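Local structure of serine-rich Repeat Adhesion Glycoprotein (Srr1) (Streptococcus agalactiae, 4MBO) at residues I51-G57 with T105-S111. The protein is a surface adhesin that binds fibrinogen, probably helping the bacterium attach to its host. Coordinates in Å, arbitrary orientation, origin at the centre of the assembly. Numbering follows the deposited sequence.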
# COMPACT_ATOMS: atom_id res chain seq x y z
N ILE A 51 12.84 -26.62 18.25
CA ILE A 51 11.78 -27.61 18.48
C ILE A 51 12.40 -29.01 18.30
O ILE A 51 13.14 -29.27 17.33
CB ILE A 51 10.53 -27.34 17.58
CG1 ILE A 51 9.40 -28.28 17.97
CG2 ILE A 51 10.84 -27.46 16.09
CD1 ILE A 51 8.05 -27.84 17.46
N ALA A 52 12.17 -29.90 19.27
CA ALA A 52 12.79 -31.24 19.23
C ALA A 52 12.41 -32.06 18.00
O ALA A 52 13.26 -32.69 17.36
CB ALA A 52 12.43 -32.00 20.49
N SER A 53 11.13 -32.08 17.69
CA SER A 53 10.68 -32.80 16.52
C SER A 53 9.29 -32.33 16.14
O SER A 53 8.56 -31.80 16.97
CB SER A 53 10.69 -34.31 16.75
OG SER A 53 9.59 -34.71 17.54
N VAL A 54 8.95 -32.52 14.88
CA VAL A 54 7.66 -32.15 14.35
C VAL A 54 7.13 -33.22 13.40
O VAL A 54 7.87 -34.11 13.00
CB VAL A 54 7.74 -30.82 13.56
CG1 VAL A 54 8.33 -29.73 14.43
CG2 VAL A 54 8.54 -31.00 12.27
N ASN A 55 5.84 -33.14 13.09
CA ASN A 55 5.19 -34.00 12.12
C ASN A 55 4.81 -33.19 10.90
O ASN A 55 4.50 -32.00 11.02
CB ASN A 55 3.92 -34.62 12.69
CG ASN A 55 4.21 -35.62 13.78
OD1 ASN A 55 5.12 -36.44 13.65
ND2 ASN A 55 3.43 -35.58 14.85
N GLU A 56 4.85 -33.84 9.73
CA GLU A 56 4.47 -33.25 8.49
C GLU A 56 3.06 -32.72 8.64
O GLU A 56 2.16 -33.44 9.09
CB GLU A 56 4.50 -34.28 7.30
CG GLU A 56 4.00 -33.64 5.99
CD GLU A 56 4.03 -34.57 4.76
OE1 GLU A 56 4.37 -35.76 4.90
OE2 GLU A 56 3.65 -34.11 3.64
N GLY A 57 2.88 -31.48 8.28
CA GLY A 57 1.56 -30.87 8.31
C GLY A 57 1.23 -30.15 9.59
O GLY A 57 0.19 -29.48 9.66
N THR A 105 3.71 -24.22 8.05
CA THR A 105 3.42 -25.64 8.03
C THR A 105 4.70 -26.45 7.81
O THR A 105 5.41 -26.22 6.81
CB THR A 105 2.42 -25.97 6.93
OG1 THR A 105 1.24 -25.15 7.10
CG2 THR A 105 2.02 -27.46 6.96
N TRP A 106 5.00 -27.36 8.73
CA TRP A 106 6.20 -28.17 8.65
C TRP A 106 6.16 -29.16 7.48
O TRP A 106 5.13 -29.79 7.21
CB TRP A 106 6.42 -28.94 9.94
CG TRP A 106 6.61 -28.07 11.14
CD1 TRP A 106 5.72 -27.84 12.12
CD2 TRP A 106 7.78 -27.29 11.45
NE1 TRP A 106 6.23 -26.95 13.03
CE2 TRP A 106 7.53 -26.66 12.67
CE3 TRP A 106 9.03 -27.10 10.83
CZ2 TRP A 106 8.48 -25.81 13.29
CZ3 TRP A 106 9.98 -26.27 11.44
CH2 TRP A 106 9.69 -25.62 12.64
N THR A 107 7.30 -29.34 6.85
CA THR A 107 7.40 -30.26 5.72
C THR A 107 7.69 -31.71 6.10
O THR A 107 8.00 -32.04 7.25
CB THR A 107 8.53 -29.81 4.79
OG1 THR A 107 9.77 -29.88 5.52
CG2 THR A 107 8.30 -28.41 4.24
N ARG A 108 7.60 -32.60 5.11
CA ARG A 108 7.97 -34.00 5.31
C ARG A 108 9.45 -34.04 5.71
O ARG A 108 9.83 -34.74 6.65
CB ARG A 108 7.72 -34.80 4.01
CG ARG A 108 7.97 -36.29 4.11
CD ARG A 108 7.35 -37.10 2.95
NE ARG A 108 5.94 -36.75 2.72
CZ ARG A 108 5.39 -36.37 1.57
NH1 ARG A 108 6.07 -36.41 0.41
NH2 ARG A 108 4.11 -36.06 1.54
N TYR A 109 10.26 -33.25 5.03
CA TYR A 109 11.70 -33.21 5.35
C TYR A 109 11.91 -32.84 6.82
O TYR A 109 12.66 -33.49 7.55
CB TYR A 109 12.44 -32.25 4.44
CG TYR A 109 13.87 -31.98 4.93
CD1 TYR A 109 14.85 -32.96 4.82
CD2 TYR A 109 14.21 -30.78 5.53
CE1 TYR A 109 16.14 -32.74 5.27
CE2 TYR A 109 15.50 -30.55 5.98
CZ TYR A 109 16.47 -31.54 5.85
OH TYR A 109 17.78 -31.36 6.30
N ALA A 110 11.20 -31.80 7.28
CA ALA A 110 11.33 -31.42 8.68
C ALA A 110 10.97 -32.53 9.64
O ALA A 110 11.58 -32.65 10.68
CB ALA A 110 10.47 -30.18 8.97
N SER A 111 9.96 -33.34 9.31
CA SER A 111 9.52 -34.44 10.18
C SER A 111 10.56 -35.56 10.36
O SER A 111 10.44 -36.36 11.27
CB SER A 111 8.17 -35.04 9.69
OG SER A 111 8.30 -35.75 8.46
O HOH W 1 11.09 -33.71 13.18
O HOH W 2 9.44 -36.18 14.00
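Two inter-sheet connections, with the strand ends they leave from, pack at one end of the Ig-like domain. Strands 43-51 and 116-126 belong to one sheet, 59-64 and 101-106 to the other. Segment 51-57 links strand 43-51 to strand 59-64. Segment 105-111 leaves strand 101-106 through a short helical turn. The apolar centre is Val54 on Trp106. Val54 CG1 sits 3.7 Å from the centroid of the indole five-membered ring, close to the ring normal, a CH-pi contact over one face. Ile51 CG2 makes a further apolar contact with Trp106 CZ2 at 4.0 Å, and Val54 CG2 meets Ala110 CB at 3.9 Å. This is inter-sheet packing at the end of an Ig-like beta sandwich, where the chain passes from one sheet to the other. One backbone hydrogen bond joins the segments directly, from Gly57 N to Trp106 O (3.0 Å, nearly linear). Water 1 bridges Val54 N and Ala110 O, and water 2 bridges Val54 O and Ser111 O, so two waters link Val54 to the end of the helical turn. On the exposed side, Glu56 OE1 and Arg108 NE form a salt bridge at 2.9 Å. Thr107 is the N-cap of the turn: its OG1 accepts from Ala110 N (3.0 Å) and is also hydrogen-bonded to Leu89 O. Around the contact, Ile116 of strand 116-126 touches Ile51, Val54 and Trp106. Trp106 also meets Phe60 of strand 59-64 and packs on Leu90 and Ala91 of strand 89-95, so the cluster lies between strand 116-126 of one sheet and strands 59-64 and 89-95 of the other.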